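Local coordinates for putative immunoglobulin-blocking virulence protein (Mycoplasma mycoides subsp. capri, PDB 7ADK) that probably helps the mycoplasma evade host immunity by blocking immunoglobulins, at residues Ile132-Pro146 / Asn173-Gln187. Residues are numbered along the deposited sequence; the frame is centred on the assembly and turned at random.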
# COMPACT_ATOMS: atom_id res chain seq x y z
N ILE A 132 35.04 -14.62 42.12
CA ILE A 132 34.54 -13.45 41.40
C ILE A 132 33.59 -12.65 42.31
O ILE A 132 32.98 -13.22 43.21
CB ILE A 132 33.88 -13.85 40.04
CG1 ILE A 132 32.55 -14.62 40.18
CG2 ILE A 132 34.86 -14.62 39.15
CD1 ILE A 132 31.71 -14.60 38.90
N THR A 133 33.41 -11.36 42.07
CA THR A 133 32.39 -10.54 42.76
C THR A 133 31.16 -10.39 41.89
O THR A 133 31.30 -10.13 40.69
CB THR A 133 32.95 -9.18 43.21
OG1 THR A 133 31.93 -8.42 43.82
CG2 THR A 133 33.52 -8.31 42.09
N ILE A 134 29.95 -10.56 42.44
CA ILE A 134 28.68 -10.48 41.66
C ILE A 134 27.60 -9.54 42.23
O ILE A 134 26.69 -9.15 41.51
CB ILE A 134 28.12 -11.88 41.30
CG1 ILE A 134 27.28 -12.54 42.41
CG2 ILE A 134 29.21 -12.83 40.78
CD1 ILE A 134 26.63 -13.84 41.99
N ALA A 135 27.71 -9.16 43.50
CA ALA A 135 26.81 -8.24 44.20
C ALA A 135 27.55 -7.45 45.29
O ALA A 135 27.11 -7.35 46.43
CB ALA A 135 25.60 -9.02 44.70
N GLY A 136 28.77 -7.00 45.00
CA GLY A 136 29.78 -6.61 45.99
C GLY A 136 30.45 -7.82 46.64
O GLY A 136 31.67 -7.96 46.57
N ILE A 137 29.65 -8.74 47.17
CA ILE A 137 30.05 -9.99 47.82
C ILE A 137 30.97 -10.82 46.92
O ILE A 137 30.66 -11.08 45.77
CB ILE A 137 28.79 -10.78 48.26
CG1 ILE A 137 27.88 -9.97 49.21
CG2 ILE A 137 29.12 -12.12 48.90
CD1 ILE A 137 28.52 -9.48 50.50
N GLU A 138 32.11 -11.25 47.47
CA GLU A 138 33.03 -12.18 46.83
C GLU A 138 32.49 -13.62 46.90
O GLU A 138 32.07 -14.08 47.97
CB GLU A 138 34.41 -12.13 47.52
CG GLU A 138 35.09 -10.76 47.55
CD GLU A 138 35.39 -10.15 46.18
OE1 GLU A 138 35.53 -8.92 46.09
OE2 GLU A 138 35.53 -10.88 45.18
N VAL A 139 32.50 -14.35 45.79
CA VAL A 139 31.88 -15.68 45.70
C VAL A 139 32.84 -16.62 44.96
O VAL A 139 33.49 -16.20 44.02
CB VAL A 139 30.53 -15.61 44.95
CG1 VAL A 139 29.82 -16.95 45.04
CG2 VAL A 139 29.58 -14.54 45.45
N GLU A 140 32.98 -17.89 45.35
CA GLU A 140 33.72 -18.88 44.56
C GLU A 140 32.90 -19.37 43.35
O GLU A 140 31.71 -19.62 43.46
CB GLU A 140 34.24 -20.02 45.43
CG GLU A 140 33.17 -20.85 46.13
CD GLU A 140 33.76 -21.89 47.08
OE1 GLU A 140 34.44 -22.83 46.62
OE2 GLU A 140 33.54 -21.77 48.31
N ALA A 141 33.54 -19.50 42.19
CA ALA A 141 32.89 -19.85 40.93
C ALA A 141 33.79 -20.64 39.96
O ALA A 141 34.99 -20.41 39.85
CB ALA A 141 32.39 -18.57 40.27
N GLU A 142 33.18 -21.54 39.20
CA GLU A 142 33.81 -22.23 38.08
C GLU A 142 33.74 -21.33 36.83
O GLU A 142 32.66 -20.94 36.41
CB GLU A 142 33.14 -23.60 37.87
CG GLU A 142 33.57 -24.62 38.93
CD GLU A 142 32.97 -24.41 40.33
OE1 GLU A 142 31.73 -24.31 40.48
OE2 GLU A 142 33.73 -24.35 41.32
N ILE A 143 34.89 -20.98 36.26
CA ILE A 143 35.05 -20.03 35.15
C ILE A 143 35.84 -20.67 34.00
O ILE A 143 36.84 -21.34 34.25
CB ILE A 143 35.76 -18.73 35.61
CG1 ILE A 143 35.07 -18.01 36.79
CG2 ILE A 143 35.98 -17.74 34.46
CD1 ILE A 143 33.67 -17.47 36.52
N GLU A 144 35.43 -20.42 32.76
CA GLU A 144 36.09 -20.92 31.54
C GLU A 144 36.40 -19.79 30.55
O GLU A 144 35.65 -18.81 30.46
CB GLU A 144 35.20 -21.97 30.87
CG GLU A 144 34.90 -23.19 31.74
CD GLU A 144 36.13 -24.00 32.17
OE1 GLU A 144 36.17 -24.51 33.31
OE2 GLU A 144 37.06 -24.19 31.36
N GLY A 145 37.48 -19.91 29.80
CA GLY A 145 37.77 -19.03 28.66
C GLY A 145 36.90 -19.35 27.45
O GLY A 145 36.57 -20.52 27.24
N PRO A 146 36.54 -18.37 26.61
CA PRO A 146 35.68 -18.60 25.45
C PRO A 146 36.44 -19.36 24.34
O PRO A 146 37.53 -18.92 23.96
CB PRO A 146 35.22 -17.22 25.00
CG PRO A 146 36.35 -16.30 25.44
CD PRO A 146 36.90 -16.96 26.69
N ASN A 173 34.94 -14.31 29.24
CA ASN A 173 34.84 -15.60 29.91
C ASN A 173 33.39 -16.01 30.27
O ASN A 173 32.49 -15.17 30.34
CB ASN A 173 35.75 -15.55 31.16
CG ASN A 173 37.16 -15.08 30.87
OD1 ASN A 173 37.41 -13.90 30.74
ND2 ASN A 173 38.11 -15.95 30.73
N LYS A 174 33.18 -17.30 30.53
CA LYS A 174 31.90 -17.91 30.91
C LYS A 174 31.90 -18.31 32.39
O LYS A 174 32.91 -18.78 32.90
CB LYS A 174 31.67 -19.13 29.99
CG LYS A 174 30.26 -19.74 29.99
CD LYS A 174 29.23 -18.88 29.25
CE LYS A 174 27.94 -19.66 29.05
NZ LYS A 174 26.95 -18.95 28.20
N ILE A 175 30.77 -18.15 33.09
CA ILE A 175 30.53 -18.70 34.43
C ILE A 175 29.76 -20.02 34.30
O ILE A 175 28.60 -20.01 33.90
CB ILE A 175 29.75 -17.69 35.31
CG1 ILE A 175 30.50 -16.36 35.56
CG2 ILE A 175 29.42 -18.32 36.67
CD1 ILE A 175 29.56 -15.18 35.85
N LEU A 176 30.36 -21.15 34.66
CA LEU A 176 29.68 -22.45 34.63
C LEU A 176 28.83 -22.71 35.87
O LEU A 176 27.76 -23.31 35.78
CB LEU A 176 30.68 -23.60 34.46
CG LEU A 176 31.52 -23.61 33.18
CD1 LEU A 176 32.17 -24.99 33.09
CD2 LEU A 176 30.72 -23.37 31.91
N SER A 177 29.31 -22.31 37.05
CA SER A 177 28.61 -22.44 38.32
C SER A 177 29.13 -21.46 39.37
O SER A 177 30.30 -21.09 39.37
CB SER A 177 28.75 -23.86 38.87
OG SER A 177 27.97 -24.77 38.15
N VAL A 178 28.27 -21.08 40.31
CA VAL A 178 28.54 -20.17 41.43
C VAL A 178 28.10 -20.81 42.73
O VAL A 178 26.96 -21.28 42.83
CB VAL A 178 27.81 -18.83 41.20
CG1 VAL A 178 27.98 -17.87 42.36
CG2 VAL A 178 28.34 -18.14 39.95
N LYS A 179 28.95 -20.80 43.77
CA LYS A 179 28.58 -21.32 45.09
C LYS A 179 27.69 -20.30 45.82
O LYS A 179 28.17 -19.41 46.51
CB LYS A 179 29.84 -21.70 45.88
CG LYS A 179 29.56 -22.33 47.26
CD LYS A 179 28.82 -23.67 47.21
CE LYS A 179 28.53 -24.16 48.61
NZ LYS A 179 27.87 -25.46 48.63
N VAL A 180 26.38 -20.42 45.65
CA VAL A 180 25.40 -19.59 46.37
C VAL A 180 25.45 -19.87 47.87
O VAL A 180 25.59 -21.01 48.31
CB VAL A 180 24.00 -19.74 45.75
CG1 VAL A 180 23.39 -21.12 45.95
CG2 VAL A 180 23.04 -18.70 46.32
N THR A 181 25.33 -18.83 48.68
CA THR A 181 25.34 -18.87 50.15
C THR A 181 24.27 -17.95 50.72
O THR A 181 23.81 -17.04 50.03
CB THR A 181 26.71 -18.46 50.72
OG1 THR A 181 27.01 -17.13 50.36
CG2 THR A 181 27.86 -19.34 50.28
N ASP A 182 23.88 -18.17 51.98
CA ASP A 182 22.87 -17.35 52.65
C ASP A 182 23.20 -15.85 52.54
O ASP A 182 22.38 -15.04 52.13
CB ASP A 182 22.70 -17.79 54.12
CG ASP A 182 22.46 -19.29 54.40
OD1 ASP A 182 21.96 -19.62 55.50
OD2 ASP A 182 22.76 -20.16 53.57
N LYS A 183 24.47 -15.50 52.79
CA LYS A 183 25.01 -14.13 52.72
C LYS A 183 24.87 -13.49 51.32
O LYS A 183 24.54 -12.31 51.22
CB LYS A 183 26.47 -14.11 53.21
CG LYS A 183 26.76 -13.09 54.32
CD LYS A 183 26.19 -13.46 55.70
CE LYS A 183 26.95 -14.60 56.36
NZ LYS A 183 26.45 -14.93 57.69
N LEU A 184 25.08 -14.25 50.25
CA LEU A 184 24.89 -13.79 48.87
C LEU A 184 23.42 -13.64 48.51
O LEU A 184 23.03 -12.61 47.96
CB LEU A 184 25.58 -14.76 47.89
CG LEU A 184 25.35 -14.44 46.40
CD1 LEU A 184 26.00 -13.13 45.97
CD2 LEU A 184 25.93 -15.59 45.58
N LYS A 185 22.58 -14.64 48.78
CA LYS A 185 21.19 -14.59 48.29
C LYS A 185 20.33 -13.56 49.03
O LYS A 185 19.43 -12.99 48.42
CB LYS A 185 20.56 -15.98 48.19
CG LYS A 185 20.26 -16.67 49.51
CD LYS A 185 19.87 -18.13 49.23
CE LYS A 185 19.42 -18.85 50.50
NZ LYS A 185 19.30 -20.30 50.26
N GLU A 186 20.66 -13.22 50.27
CA GLU A 186 20.04 -12.08 50.96
C GLU A 186 20.56 -10.71 50.49
O GLU A 186 19.81 -9.74 50.48
CB GLU A 186 20.18 -12.25 52.48
CG GLU A 186 19.51 -13.51 53.04
CD GLU A 186 18.15 -13.86 52.43
OE1 GLU A 186 17.88 -15.05 52.21
OE2 GLU A 186 17.36 -12.94 52.18
N GLN A 187 21.80 -10.62 50.00
CA GLN A 187 22.26 -9.42 49.28
C GLN A 187 21.50 -9.25 47.96
O GLN A 187 21.06 -8.15 47.62
CB GLN A 187 23.77 -9.48 49.06
CG GLN A 187 24.36 -8.37 48.19
CD GLN A 187 24.42 -7.01 48.86
OE1 GLN A 187 23.66 -6.66 49.74
NE2 GLN A 187 25.35 -6.18 48.46
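V139 and L184 meet nearly at right angles: CG2 of V139 lies 3.8 Å from CD2 of L184, and I134 brings its CG1 to the other methyl, CD1. L184 has CG anti to its own backbone N (chi1 175°), which swings both methyls off the helix toward the hairpin. The second V139 methyl, CG1, packs on CG1 of V178, so this one valine joins helix and strand. Beyond L184, Q187 reaches the hairpin turn: its chain bends at chi2 (73°), CG rests against CB of A135, and NE2 donates to A135 O over 2.9 Å, with the acceptor almost in the amide plane of Q187. Strands 138-144 and 174-178 run antiparallel. E144 and K174 exchange two backbone bonds; E142 N donates to S177 O, while E142 O accepts from L176 N, and the register slips by one residue between E142 and I143, a beta bulge. On the apolar face, I143 and I175 lie side by side, CD1 of the former 3.5 Å from CG1 of the latter, and the side chain of I132 comes in at a slant, its CD1 3.8 Å from CD1 of I175. At the bulge, L176 sets CD1 against CG of E144, whose carboxylate turns to a salt bridge with R128. Just past the end of strand 174-178, K179 N donates to E140 O (3.0 Å) almost straight, and the two side chains run alongside each other, CG of E140 3.4 Å from CB of K179, without their charges touching. Strand 138-144 is the middle of a three-stranded antiparallel sheet, between 130-133 and 174-178; helix 182-194, entered through T181 at its N-cap, packs its L184 and Q187 against the hairpin turn, and helix 301-308 adds L307 against I134.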